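Local structure of regulatory Subunit of Protein Kinase A (cAMP-dependent) from Euglena gracilis (Euglena gracilis, 6RSX) at residues P167-L172 and M178-A183; V196-D201 and V215-N220; G203-I208 and E264-L269; G236-M241 and Q282-P287. The protein probably restrains the kinase catalytic subunit and releases it on a signal, and binds cyclic AMP in two tandem cyclic nucleotide-binding domains. One frame throughout, in Å; residues are numbered along the deposited sequence. Where two conformers were deposited one is given.

Contacts 1 and 3 are buried and wholly apolar, whereas contact 2 lies at the surface and contact 4, partly buried, holds the nucleotide. The first pair meet each other: Leu168 of contact 1 packs on Phe205 and Ile207 of contact 3, and Met180 on Leu269, so the loop 167-172 and helix 174-183 lean on strand 204-208 and on helix 263-269. Contact 3 continues into contact 4 through Glu237, Leu240 and Met241 of helix 237-242. Contacts 2 and 4 both touch the same cyclic AMP, but contact 2 joins a loop to a strand through a carboxylate, and contact 4 adds a tyrosine cap to hydrogen bonds with ribose and phosphate.

Contact 1. Residues P167-L172 and M178-A183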
loop_
_atom_site.group_PDB
_atom_site.type_symbol
_atom_site.label_atom_id
_atom_site.label_comp_id
_atom_site.label_asym_id
_atom_site.label_seq_id
_atom_site.Cartn_x
_atom_site.Cartn_y
_atom_site.Cartn_z
ATOM N N PRO A 167 9.487 -0.322 14.854
ATOM C CA PRO A 167 10.246 -1.557 14.632
ATOM C C PRO A 167 9.636 -2.461 13.589
ATOM O O PRO A 167 10.362 -3.181 12.890
ATOM C CB PRO A 167 10.238 -2.224 16.024
ATOM C CG PRO A 167 10.169 -1.047 16.960
ATOM C CD PRO A 167 9.282 -0.033 16.287
ATOM N N LEU A 168 8.309 -2.476 13.481
ATOM C CA LEU A 168 7.647 -3.340 12.515
ATOM C C LEU A 168 8.193 -3.119 11.110
ATOM O O LEU A 168 8.297 -4.060 10.312
ATOM C CB LEU A 168 6.140 -3.070 12.536
ATOM C CG LEU A 168 5.321 -3.845 11.498
ATOM C CD1 LEU A 168 5.402 -5.337 11.735
ATOM C CD2 LEU A 168 3.878 -3.350 11.460
ATOM N N PHE A 169 8.548 -1.879 10.797
ATOM C CA PHE A 169 8.942 -1.523 9.438
ATOM C C PHE A 169 10.452 -1.506 9.235
ATOM O O PHE A 169 10.927 -0.996 8.212
ATOM C CB PHE A 169 8.345 -0.161 9.078
ATOM C CG PHE A 169 6.839 -0.146 9.097
ATOM C CD1 PHE A 169 6.122 -1.101 8.393
ATOM C CD2 PHE A 169 6.149 0.792 9.841
ATOM C CE1 PHE A 169 4.739 -1.100 8.399
ATOM C CE2 PHE A 169 4.749 0.795 9.851
ATOM C CZ PHE A 169 4.058 -0.153 9.122
ATOM N N GLU A 170 11.217 -2.082 10.166
ATOM C CA GLU A 170 12.669 -1.918 10.129
ATOM C C GLU A 170 13.267 -2.441 8.825
ATOM O O GLU A 170 14.248 -1.882 8.328
ATOM C CB GLU A 170 13.309 -2.640 11.319
ATOM C CG GLU A 170 13.470 -4.104 11.091
ATOM N N ALA A 171 12.715 -3.525 8.276
ATOM C CA ALA A 171 13.285 -4.215 7.128
ATOM C C ALA A 171 12.802 -3.648 5.793
ATOM O O ALA A 171 13.250 -4.115 4.738
ATOM C CB ALA A 171 12.967 -5.706 7.192
ATOM N N LEU A 172 11.908 -2.668 5.800
ATOM C CA LEU A 172 11.468 -2.086 4.537
ATOM C C LEU A 172 12.575 -1.252 3.900
ATOM O O LEU A 172 13.276 -0.497 4.575
ATOM C CB LEU A 172 10.226 -1.226 4.754
ATOM C CG LEU A 172 8.879 -1.951 4.692
ATOM C CD1 LEU A 172 8.703 -3.000 5.787
ATOM C CD2 LEU A 172 7.793 -0.883 4.780
ATOM N N MET A 178 7.773 4.241 1.086
ATOM C CA MET A 178 6.873 5.129 0.364
ATOM C C MET A 178 5.557 4.438 0.035
ATOM O O MET A 178 4.484 5.036 0.169
ATOM C CB MET A 178 7.546 5.623 -0.923
ATOM C CG MET A 178 8.946 6.118 -0.703
ATOM S SD MET A 178 9.525 7.002 -2.176
ATOM C CE MET A 178 8.637 8.570 -2.107
ATOM N N THR A 179 5.617 3.197 -0.438
ATOM C CA THR A 179 4.383 2.519 -0.825
ATOM C C THR A 179 3.583 2.141 0.418
ATOM O O THR A 179 2.351 2.114 0.379
ATOM C CB THR A 179 4.695 1.291 -1.679
ATOM O OG1 THR A 179 5.604 0.469 -0.977
ATOM C CG2 THR A 179 5.380 1.694 -2.965
ATOM N N MET A 180 4.276 1.920 1.532
ATOM C CA MET A 180 3.574 1.678 2.791
ATOM C C MET A 180 2.833 2.938 3.217
ATOM O O MET A 180 1.649 2.884 3.572
ATOM C CB MET A 180 4.563 1.210 3.865
ATOM C CG MET A 180 3.886 0.916 5.236
ATOM S SD MET A 180 2.650 -0.398 5.159
ATOM C CE MET A 180 3.638 -1.798 4.735
ATOM N N ALA A 181 3.493 4.098 3.112
ATOM C CA ALA A 181 2.808 5.344 3.400
ATOM C C ALA A 181 1.580 5.524 2.524
ATOM O O ALA A 181 0.543 5.982 3.013
ATOM C CB ALA A 181 3.761 6.525 3.235
ATOM N N ASP A 182 1.684 5.241 1.210
ATOM C CA ASP A 182 0.508 5.371 0.349
ATOM C C ASP A 182 -0.665 4.569 0.904
ATOM O O ASP A 182 -1.824 5.022 0.864
ATOM C CB ASP A 182 0.806 4.855 -1.069
ATOM C CG ASP A 182 1.871 5.675 -1.810
ATOM O OD1 ASP A 182 2.125 6.838 -1.437
ATOM O OD2 ASP A 182 2.433 5.138 -2.797
ATOM N N ALA A 183 -0.381 3.353 1.363
ATOM C CA ALA A 183 -1.411 2.373 1.703
ATOM C C ALA A 183 -2.027 2.609 3.083
ATOM O O ALA A 183 -3.206 2.305 3.282
ATOM C CB ALA A 183 -0.826 0.961 1.647
#
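Met180 reaches from helix 174-183 to Phe169 and Leu172 of the preceding loop, and every part of its side chain beyond CA finds a neighbour there. CB comes first, 4.0 Å from Leu172 CD2. With CG anti to the backbone N (chi1 -179°), the chain then leaves the helix for the Phe169 ring, and CG stands 3.8 Å from Phe169 CE1 and nearly as close to CZ. Bends at the next two torsions curl the end back around that corner of the ring: SD and CE each lie 3.9 Å from Phe169 CE1. The sulfur is 4.8 Å from the centroid of the Phe169 ring, 52° off its normal, an oblique Met-aromatic contact. An alanine in place of Met180 would keep little more than the touch on Leu172 and is likely to open a gap beside CE1 and CZ of Phe169. Leu168 CG covers part of one face of the Phe169 ring, while Leu163 of helix 149-165 and Met273 also pack on both Phe169 and Met180. A helix, a loop with a short 3-10 turn and a second helix, joined by apolar side chains, are consistent with the N3A motif of cyclic nucleotide-binding domains.

Contact 2. Residues V196-D201 and V215-N220; sequences VKEGED and VNQTLN. With CMP (adenosine-3',5'-cyclic-monophosphate), chain C.
The carboxylate of Glu198 and the amide of Gln217 are flat groups with planes 51° apart, and the carboxylate is approached from three directions. Gln217 CG lies to one side of its plane, 3.8 Å from Glu198 OE2. Thr218 sends its OG1 and CG2 to the other side, the hydroxyl OG1 making at most a weak and doubtful bond, 3.4 Å from Glu198 OE1. In the conformer described, the stronger bond is at the edge: the backbone N-H of Thr218 points at the syn lone pair of Glu198 OE1, with N to OE1 3.0 Å and a nearly straight 163° at the hydrogen. Both Glu198 and Thr218 also have a second conformer. Glu198 gets there with CG anti to its backbone N (chi1 -177°) and the rest of the chain extended. Its backbone sits in a type II turn from Lys197 to Glu200, on the loop between two strands of the beta barrel of a cyclic nucleotide-binding domain. Gln217 NE2 donates to Val247 O. Deeper in, both segments line the cyclic AMP pocket: Val196 CG2 lies 4.0 Å from the ligand's O5', and Val215 CG2 lies 3.7 Å from adenine C8.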
loop_
_atom_site.group_PDB
_atom_site.type_symbol
_atom_site.label_atom_id
_atom_site.label_comp_id
_atom_site.label_asym_id
_atom_site.label_seq_id
_atom_site.Cartn_x
_atom_site.Cartn_y
_atom_site.Cartn_z
ATOM N N VAL A 196 -11.253 -4.576 16.719
ATOM C CA VAL A 196 -11.541 -5.903 16.189
ATOM C C VAL A 196 -12.159 -6.742 17.310
ATOM O O VAL A 196 -11.758 -6.642 18.476
ATOM C CB VAL A 196 -10.302 -6.619 15.620
ATOM C CG1 VAL A 196 -9.629 -5.748 14.538
ATOM C CG2 VAL A 196 -9.304 -6.960 16.704
ATOM N N LYS A 197 -13.113 -7.577 16.942
ATOM C CA LYS A 197 -13.938 -8.315 17.893
ATOM C C LYS A 197 -13.574 -9.790 17.831
ATOM O O LYS A 197 -13.556 -10.381 16.743
ATOM C CB LYS A 197 -15.426 -8.111 17.579
ATOM C CG LYS A 197 -16.371 -9.022 18.360
ATOM C CD LYS A 197 -16.233 -8.766 19.859
ATOM C CE LYS A 197 -17.025 -9.746 20.723
ATOM N NZ LYS A 197 -16.691 -9.488 22.153
ATOM N N GLU A 198 -13.284 -10.385 18.995
ATOM C CA GLU A 198 -13.005 -11.813 19.025
ATOM C C GLU A 198 -14.106 -12.557 18.282
ATOM O O GLU A 198 -15.284 -12.203 18.367
ATOM C CB GLU A 198 -12.896 -12.347 20.471
ATOM C CG GLU A 198 -12.519 -13.840 20.536
ATOM C CD GLU A 198 -12.383 -14.412 21.959
ATOM O OE1 GLU A 198 -12.607 -13.673 22.937
ATOM O OE2 GLU A 198 -12.040 -15.610 22.096
ATOM N N GLY A 199 -13.711 -13.577 17.529
ATOM C CA GLY A 199 -14.654 -14.388 16.802
ATOM C C GLY A 199 -15.047 -13.852 15.438
ATOM O O GLY A 199 -15.513 -14.631 14.601
ATOM N N GLU A 200 -14.864 -12.556 15.178
ATOM C CA GLU A 200 -15.239 -12.010 13.880
ATOM C C GLU A 200 -14.108 -12.154 12.865
ATOM O O GLU A 200 -12.934 -12.303 13.214
ATOM C CB GLU A 200 -15.626 -10.549 13.996
ATOM C CG GLU A 200 -16.967 -10.332 14.630
ATOM C CD GLU A 200 -17.363 -8.873 14.599
ATOM O OE1 GLU A 200 -16.539 -8.046 14.138
ATOM O OE2 GLU A 200 -18.494 -8.556 15.030
ATOM N N ASP A 201 -14.479 -12.110 11.586
ATOM C CA ASP A 201 -13.493 -12.258 10.526
ATOM C C ASP A 201 -12.538 -11.075 10.526
ATOM O O ASP A 201 -12.907 -9.944 10.861
ATOM C CB ASP A 201 -14.165 -12.378 9.161
ATOM C CG ASP A 201 -14.788 -13.738 8.945
ATOM O OD1 ASP A 201 -15.981 -13.900 9.271
ATOM O OD2 ASP A 201 -14.077 -14.650 8.473
ATOM N N VAL A 215 -6.387 -5.762 25.074
ATOM C CA VAL A 215 -6.620 -7.011 24.352
ATOM C C VAL A 215 -7.360 -7.930 25.314
ATOM O O VAL A 215 -6.773 -8.360 26.310
ATOM C CB VAL A 215 -5.315 -7.668 23.898
ATOM C CG1 VAL A 215 -5.590 -8.886 23.020
ATOM C CG2 VAL A 215 -4.440 -6.636 23.084
ATOM N N ASN A 216 -8.620 -8.234 24.997
ATOM C CA ASN A 216 -9.515 -9.008 25.865
ATOM C C ASN A 216 -9.903 -10.321 25.195
ATOM O O ASN A 216 -10.075 -10.399 23.979
ATOM C CB ASN A 216 -10.782 -8.208 26.171
ATOM C CG ASN A 216 -10.502 -6.959 26.951
ATOM O OD1 ASN A 216 -9.485 -6.862 27.652
ATOM N ND2 ASN A 216 -11.406 -5.990 26.860
ATOM N N GLN A 217 -10.098 -11.361 26.001
ATOM C CA GLN A 217 -10.395 -12.666 25.448
ATOM C C GLN A 217 -11.341 -13.342 26.426
ATOM O O GLN A 217 -11.198 -13.152 27.635
ATOM C CB GLN A 217 -9.112 -13.464 25.281
ATOM C CG GLN A 217 -9.179 -14.739 24.498
ATOM C CD GLN A 217 -7.794 -15.335 24.358
ATOM O OE1 GLN A 217 -7.169 -15.694 25.355
ATOM N NE2 GLN A 217 -7.289 -15.402 23.131
ATOM N N THR A 218 -12.312 -14.073 25.895
ATOM C CA THR A 218 -13.274 -14.783 26.735
ATOM C C THR A 218 -12.805 -16.195 27.043
ATOM O O THR A 218 -12.219 -16.881 26.202
ATOM C CB THR A 218 -14.639 -14.848 26.059
ATOM O OG1 THR A 218 -14.560 -15.709 24.916
ATOM C CG2 THR A 218 -15.056 -13.473 25.614
ATOM N N LEU A 219 -13.101 -16.645 28.257
ATOM C CA LEU A 219 -12.834 -18.025 28.628
ATOM C C LEU A 219 -13.951 -18.381 29.587
ATOM O O LEU A 219 -14.211 -17.618 30.518
ATOM C CB LEU A 219 -11.470 -18.189 29.298
ATOM C CG LEU A 219 -10.946 -19.577 29.642
ATOM C CD1 LEU A 219 -10.787 -20.416 28.388
ATOM C CD2 LEU A 219 -9.625 -19.454 30.394
ATOM N N ASN A 220 -14.658 -19.468 29.295
ATOM C CA ASN A 220 -15.787 -19.897 30.133
ATOM C C ASN A 220 -16.753 -18.735 30.349
ATOM O O ASN A 220 -17.216 -18.474 31.456
ATOM C CB ASN A 220 -15.287 -20.491 31.457
ATOM C CG ASN A 220 -14.361 -21.661 31.239
ATOM O OD1 ASN A 220 -13.156 -21.584 31.524
ATOM N ND2 ASN A 220 -14.903 -22.760 30.727
HETATM P P CMP C . -6.041 -11.166 15.617
HETATM O O1P CMP C . -6.251 -10.887 14.018
HETATM O O2P CMP C . -6.319 -12.542 16.082
HETATM O "O5'" CMP C . -7.075 -10.234 16.396
HETATM C "C5'" CMP C . -6.835 -9.925 17.774
HETATM C "C4'" CMP C . -5.380 -9.570 17.923
HETATM O "O4'" CMP C . -4.934 -9.316 19.265
HETATM C "C3'" CMP C . -4.375 -10.584 17.447
HETATM O "O3'" CMP C . -4.448 -10.829 16.044
HETATM C "C2'" CMP C . -3.071 -9.962 17.922
HETATM O "O2'" CMP C . -2.672 -8.947 16.980
HETATM C "C1'" CMP C . -3.526 -9.244 19.216
HETATM N N9 CMP C . -2.929 -9.784 20.442
HETATM C C8 CMP C . -2.233 -9.064 21.328
HETATM N N7 CMP C . -1.858 -9.883 22.306
HETATM C C5 CMP C . -2.357 -11.098 22.021
HETATM C C6 CMP C . -2.261 -12.280 22.712
HETATM N N6 CMP C . -1.600 -12.596 23.945
HETATM N N1 CMP C . -2.817 -13.377 22.234
HETATM C C2 CMP C . -3.497 -13.317 21.058
HETATM N N3 CMP C . -3.589 -12.139 20.354
HETATM C C4 CMP C . -3.021 -11.048 20.870
#

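Contact 3. Residues G203-I208 and E264-L269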
loop_
_atom_site.group_PDB
_atom_site.type_symbol
_atom_site.label_atom_id
_atom_site.label_comp_id
_atom_site.label_asym_id
_atom_site.label_seq_id
_atom_site.Cartn_x
_atom_site.Cartn_y
_atom_site.Cartn_z
ATOM N N GLY A 203 -10.507 -8.045 9.259
ATOM C CA GLY A 203 -10.742 -7.055 8.239
ATOM C C GLY A 203 -9.495 -6.253 7.950
ATOM O O GLY A 203 -9.087 -6.129 6.788
ATOM N N SER A 204 -8.891 -5.682 8.992
ATOM C CA SER A 204 -7.748 -4.797 8.829
ATOM C C SER A 204 -6.680 -5.085 9.876
ATOM O O SER A 204 -6.920 -5.735 10.911
ATOM C CB SER A 204 -8.169 -3.325 8.907
ATOM O OG SER A 204 -9.049 -3.016 7.843
ATOM N N PHE A 205 -5.493 -4.570 9.577
ATOM C CA PHE A 205 -4.303 -4.634 10.410
ATOM C C PHE A 205 -4.008 -3.222 10.899
ATOM O O PHE A 205 -4.094 -2.260 10.125
ATOM C CB PHE A 205 -3.131 -5.189 9.582
ATOM C CG PHE A 205 -1.817 -5.157 10.288
ATOM C CD1 PHE A 205 -1.577 -5.985 11.378
ATOM C CD2 PHE A 205 -0.813 -4.287 9.878
ATOM C CE1 PHE A 205 -0.350 -5.958 12.040
ATOM C CE2 PHE A 205 0.414 -4.260 10.530
ATOM C CZ PHE A 205 0.659 -5.097 11.599
ATOM N N TYR A 206 -3.668 -3.085 12.179
ATOM C CA TYR A 206 -3.565 -1.765 12.787
ATOM C C TYR A 206 -2.206 -1.563 13.426
ATOM O O TYR A 206 -1.667 -2.482 14.061
ATOM C CB TYR A 206 -4.649 -1.591 13.867
ATOM C CG TYR A 206 -6.029 -1.636 13.293
ATOM C CD1 TYR A 206 -6.662 -2.866 13.077
ATOM C CD2 TYR A 206 -6.692 -0.450 12.933
ATOM C CE1 TYR A 206 -7.958 -2.895 12.525
ATOM C CE2 TYR A 206 -7.956 -0.476 12.402
ATOM C CZ TYR A 206 -8.578 -1.704 12.204
ATOM O OH TYR A 206 -9.834 -1.742 11.664
ATOM N N ILE A 207 -1.678 -0.342 13.303
ATOM C CA ILE A 207 -0.496 0.088 14.049
ATOM C C ILE A 207 -0.886 1.307 14.872
ATOM O O ILE A 207 -1.446 2.276 14.341
ATOM C CB ILE A 207 0.694 0.422 13.118
ATOM C CG1 ILE A 207 0.974 -0.713 12.139
ATOM C CG2 ILE A 207 1.955 0.699 13.942
ATOM C CD1 ILE A 207 0.355 -0.465 10.774
ATOM N N ILE A 208 -0.563 1.280 16.164
ATOM C CA ILE A 208 -0.918 2.383 17.045
ATOM C C ILE A 208 0.105 3.506 16.907
ATOM O O ILE A 208 1.314 3.271 17.044
ATOM C CB ILE A 208 -0.988 1.898 18.499
ATOM C CG1 ILE A 208 -1.983 0.735 18.571
ATOM C CG2 ILE A 208 -1.345 3.074 19.406
ATOM C CD1 ILE A 208 -1.868 -0.081 19.857
ATOM N N GLU A 264 -6.479 -6.638 1.614
ATOM C CA GLU A 264 -5.796 -6.674 0.317
ATOM C C GLU A 264 -4.414 -6.015 0.385
ATOM O O GLU A 264 -3.424 -6.572 -0.101
ATOM C CB GLU A 264 -6.683 -6.002 -0.737
ATOM C CG GLU A 264 -6.165 -6.070 -2.169
ATOM C CD GLU A 264 -7.039 -5.283 -3.169
ATOM O OE1 GLU A 264 -7.828 -4.408 -2.764
ATOM O OE2 GLU A 264 -6.940 -5.534 -4.383
ATOM N N SER A 265 -4.325 -4.835 1.010
ATOM C CA SER A 265 -3.045 -4.136 1.146
ATOM C C SER A 265 -2.108 -4.861 2.094
ATOM O O SER A 265 -0.905 -4.960 1.831
ATOM C CB SER A 265 -3.267 -2.714 1.662
ATOM O OG SER A 265 -3.959 -1.927 0.726
ATOM N N PHE A 266 -2.630 -5.335 3.231
ATOM C CA PHE A 266 -1.799 -6.128 4.131
ATOM C C PHE A 266 -1.139 -7.282 3.380
ATOM O O PHE A 266 0.084 -7.467 3.428
ATOM C CB PHE A 266 -2.643 -6.635 5.305
ATOM C CG PHE A 266 -1.871 -7.476 6.269
ATOM C CD1 PHE A 266 -1.027 -6.880 7.190
ATOM C CD2 PHE A 266 -1.978 -8.860 6.244
ATOM C CE1 PHE A 266 -0.309 -7.649 8.090
ATOM C CE2 PHE A 266 -1.263 -9.639 7.127
ATOM C CZ PHE A 266 -0.421 -9.038 8.054
ATOM N N THR A 267 -1.929 -8.032 2.626
ATOM C CA THR A 267 -1.376 -9.192 1.944
ATOM C C THR A 267 -0.349 -8.771 0.897
ATOM O O THR A 267 0.728 -9.374 0.793
ATOM C CB THR A 267 -2.527 -10.012 1.337
ATOM O OG1 THR A 267 -3.383 -10.462 2.397
ATOM C CG2 THR A 267 -2.013 -11.226 0.600
ATOM N N ALA A 268 -0.650 -7.714 0.143
ATOM C CA ALA A 268 0.278 -7.215 -0.875
ATOM C C ALA A 268 1.607 -6.775 -0.264
ATOM O O ALA A 268 2.668 -6.994 -0.856
ATOM C CB ALA A 268 -0.369 -6.062 -1.647
ATOM N N LEU A 269 1.576 -6.147 0.912
ATOM C CA LEU A 269 2.773 -5.546 1.494
ATOM C C LEU A 269 3.392 -6.392 2.619
ATOM O O LEU A 269 4.301 -5.923 3.315
ATOM C CB LEU A 269 2.436 -4.130 1.982
ATOM C CG LEU A 269 1.902 -3.177 0.883
ATOM C CD1 LEU A 269 1.529 -1.800 1.406
ATOM C CD2 LEU A 269 2.900 -3.020 -0.257
#
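Phe205, on strand 204-208, packs against Phe266 of helix 263-269, joining the beta barrel of the second cyclic nucleotide-binding domain to the helix that follows the barrel's last strand. The two side chains take the same first torsion. In Phe205, CG is anti to the backbone N (chi1 173°), which carries the ring off the strand on the helix side; in Phe266 the matching setting (chi1 179°) sends the ring out from the helix to meet it. The rings cross obliquely, their planes at 46° and centroids 5.0 Å apart. Phe266 sets CE1 over one face of the Phe205 ring, toward the rim, while its CD1 lies beyond the rim, beside CB and CG of Phe205. Phe205 CB is 3.6 Å from Phe266 CD1, so the touch runs from the root of one side chain to the flank of the other. No polar group takes part. Leu240 of helix 237-242 packs on both rings, Glu237 on Phe205 and Met241 on Phe266, so the pair borders the helix whose Glu237 and Ser239 bind the ribose and the phosphate of cyclic AMP. Leu168 also touches Phe205, and the backbone of Phe205 is bonded to Leu261 in the neighbouring strand. The closest ring-to-ring approach centres on Phe205 CG, which lies 3.6 Å from both CD1 and CE1 of Phe266.

Contact 4. Residues G236-M241 and Q282-P287; sequences GEMSLM and QNYSAP. With CMP (adenosine-3',5'-cyclic-monophosphate), chain C.
In the cyclic AMP pocket of the second domain, Tyr284 reaches from the C-terminal segment to Glu237 and Met238 of the phosphate-binding cassette and caps the adenine. Its OH donates to Glu237 OE2 at 2.7 Å, arriving on the syn side, 22° out of the carboxylate plane. Bent at chi2 (-77°), Glu237 turns its other oxygen to the ribose, where OE1 accepts from the ligand's O2' at 2.6 Å; that O2' also takes the N-H of Gly236. One carboxylate thus grips both sugar and cap. Adenine C5 lies over one face of the Tyr284 ring, 3.4 Å from CD1, while Met238 SD stands at the ring edge, 4.9 Å from the Tyr284 centroid, in a Met-aromatic contact. A leucine in place of Tyr284 would probably leave Glu237 OE2 without its donor and the adenine without its aromatic cover. Further along the cassette, Ser239 holds the phosphate oxygen O1P twice, by its N at 2.9 Å and its OG at 2.7 Å.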
loop_
_atom_site.group_PDB
_atom_site.type_symbol
_atom_site.label_atom_id
_atom_site.label_comp_id
_atom_site.label_asym_id
_atom_site.label_seq_id
_atom_site.Cartn_x
_atom_site.Cartn_y
_atom_site.Cartn_z
ATOM N N GLY A 236 -4.062 -7.437 14.879
ATOM C CA GLY A 236 -4.968 -7.795 13.809
ATOM C C GLY A 236 -4.324 -8.640 12.742
ATOM O O GLY A 236 -4.991 -9.000 11.763
ATOM N N GLU A 237 -3.052 -8.982 12.919
ATOM C CA GLU A 237 -2.304 -9.697 11.893
ATOM C C GLU A 237 -2.669 -11.173 11.799
ATOM O O GLU A 237 -2.569 -11.756 10.715
ATOM C CB GLU A 237 -0.803 -9.550 12.150
ATOM C CG GLU A 237 -0.214 -10.528 13.205
ATOM C CD GLU A 237 -0.517 -10.137 14.653
ATOM O OE1 GLU A 237 -1.123 -9.072 14.870
ATOM O OE2 GLU A 237 -0.148 -10.912 15.579
ATOM N N MET A 238 -3.082 -11.816 12.899
ATOM C CA MET A 238 -3.224 -13.268 12.818
ATOM C C MET A 238 -4.432 -13.666 11.972
ATOM O O MET A 238 -4.342 -14.587 11.149
ATOM C CB MET A 238 -3.279 -13.858 14.223
ATOM C CG MET A 238 -1.899 -13.822 14.887
ATOM S SD MET A 238 -1.865 -14.882 16.340
ATOM C CE MET A 238 -3.222 -14.079 17.194
ATOM N N SER A 239 -5.554 -12.959 12.120
ATOM C CA SER A 239 -6.706 -13.264 11.284
ATOM C C SER A 239 -6.358 -13.122 9.812
ATOM O O SER A 239 -6.832 -13.892 8.971
ATOM C CB SER A 239 -7.884 -12.358 11.646
ATOM O OG SER A 239 -7.507 -10.980 11.653
ATOM N N LEU A 240 -5.526 -12.135 9.478
ATOM C CA LEU A 240 -5.217 -11.914 8.079
ATOM C C LEU A 240 -4.165 -12.887 7.579
ATOM O O LEU A 240 -4.260 -13.362 6.445
ATOM C CB LEU A 240 -4.765 -10.465 7.873
ATOM C CG LEU A 240 -5.803 -9.386 8.190
ATOM C CD1 LEU A 240 -5.214 -7.987 7.916
ATOM C CD2 LEU A 240 -7.093 -9.596 7.423
ATOM N N MET A 241 -3.153 -13.198 8.397
ATOM C CA MET A 241 -2.062 -14.043 7.918
ATOM C C MET A 241 -2.513 -15.486 7.721
ATOM O O MET A 241 -2.026 -16.177 6.814
ATOM C CB MET A 241 -0.878 -13.985 8.884
ATOM C CG MET A 241 -0.249 -12.613 8.982
ATOM S SD MET A 241 1.039 -12.469 10.220
ATOM C CE MET A 241 2.402 -13.307 9.406
ATOM N N GLN A 282 5.554 -15.002 19.435
ATOM C CA GLN A 282 6.117 -15.651 20.618
ATOM C C GLN A 282 5.585 -15.026 21.898
ATOM O O GLN A 282 5.437 -15.717 22.915
ATOM C CB GLN A 282 7.646 -15.562 20.602
ATOM C CG GLN A 282 8.313 -16.373 19.510
ATOM C CD GLN A 282 9.737 -15.904 19.235
ATOM O OE1 GLN A 282 10.308 -15.124 20.007
ATOM N NE2 GLN A 282 10.313 -16.369 18.126
ATOM N N ASN A 283 5.295 -13.727 21.878
ATOM C CA ASN A 283 4.806 -13.049 23.071
ATOM C C ASN A 283 3.368 -13.414 23.408
ATOM O O ASN A 283 2.880 -13.001 24.465
ATOM C CB ASN A 283 4.915 -11.526 22.908
ATOM C CG ASN A 283 6.343 -11.061 22.653
ATOM O OD1 ASN A 283 7.251 -11.302 23.454
ATOM N ND2 ASN A 283 6.548 -10.395 21.520
ATOM N N TYR A 284 2.678 -14.161 22.543
ATOM C CA TYR A 284 1.275 -14.448 22.784
ATOM C C TYR A 284 1.067 -15.693 23.637
ATOM O O TYR A 284 -0.040 -15.887 24.145
ATOM C CB TYR A 284 0.512 -14.639 21.477
ATOM C CG TYR A 284 0.468 -13.397 20.583
ATOM C CD1 TYR A 284 0.788 -12.136 21.085
ATOM C CD2 TYR A 284 0.095 -13.506 19.248
ATOM C CE1 TYR A 284 0.747 -10.999 20.272
ATOM C CE2 TYR A 284 0.054 -12.364 18.415
ATOM C CZ TYR A 284 0.374 -11.122 18.945
ATOM O OH TYR A 284 0.349 -10.002 18.120
ATOM N N SER A 285 2.078 -16.545 23.781
ATOM C CA SER A 285 1.905 -17.744 24.606
ATOM C C SER A 285 3.244 -18.199 25.178
ATOM O O SER A 285 4.294 -18.018 24.553
ATOM C CB SER A 285 1.253 -18.885 23.804
ATOM O OG SER A 285 1.915 -19.115 22.564
ATOM N N ALA A 286 3.192 -18.800 26.374
ATOM C CA ALA A 286 4.378 -19.439 26.939
ATOM C C ALA A 286 4.786 -20.634 26.079
ATOM O O ALA A 286 3.923 -21.351 25.560
ATOM C CB ALA A 286 4.130 -19.893 28.377
ATOM N N PRO A 287 6.083 -20.873 25.904
ATOM C CA PRO A 287 6.527 -21.934 24.994
ATOM C C PRO A 287 6.534 -23.304 25.666
ATOM O O PRO A 287 6.512 -23.432 26.892
ATOM C CB PRO A 287 7.945 -21.495 24.616
ATOM C CG PRO A 287 8.432 -20.774 25.842
ATOM C CD PRO A 287 7.218 -20.153 26.513
HETATM P P CMP C . -6.041 -11.166 15.617
HETATM O O1P CMP C . -6.251 -10.887 14.018
HETATM O O2P CMP C . -6.319 -12.542 16.082
HETATM O "O5'" CMP C . -7.075 -10.234 16.396
HETATM C "C5'" CMP C . -6.835 -9.925 17.774
HETATM C "C4'" CMP C . -5.380 -9.570 17.923
HETATM O "O4'" CMP C . -4.934 -9.316 19.265
HETATM C "C3'" CMP C . -4.375 -10.584 17.447
HETATM O "O3'" CMP C . -4.448 -10.829 16.044
HETATM C "C2'" CMP C . -3.071 -9.962 17.922
HETATM O "O2'" CMP C . -2.672 -8.947 16.980
HETATM C "C1'" CMP C . -3.526 -9.244 19.216
HETATM N N9 CMP C . -2.929 -9.784 20.442
HETATM C C8 CMP C . -2.233 -9.064 21.328
HETATM N N7 CMP C . -1.858 -9.883 22.306
HETATM C C5 CMP C . -2.357 -11.098 22.021
HETATM C C6 CMP C . -2.261 -12.280 22.712
HETATM N N6 CMP C . -1.600 -12.596 23.945
HETATM N N1 CMP C . -2.817 -13.377 22.234
HETATM C C2 CMP C . -3.497 -13.317 21.058
HETATM N N3 CMP C . -3.589 -12.139 20.354
HETATM C C4 CMP C . -3.021 -11.048 20.870
#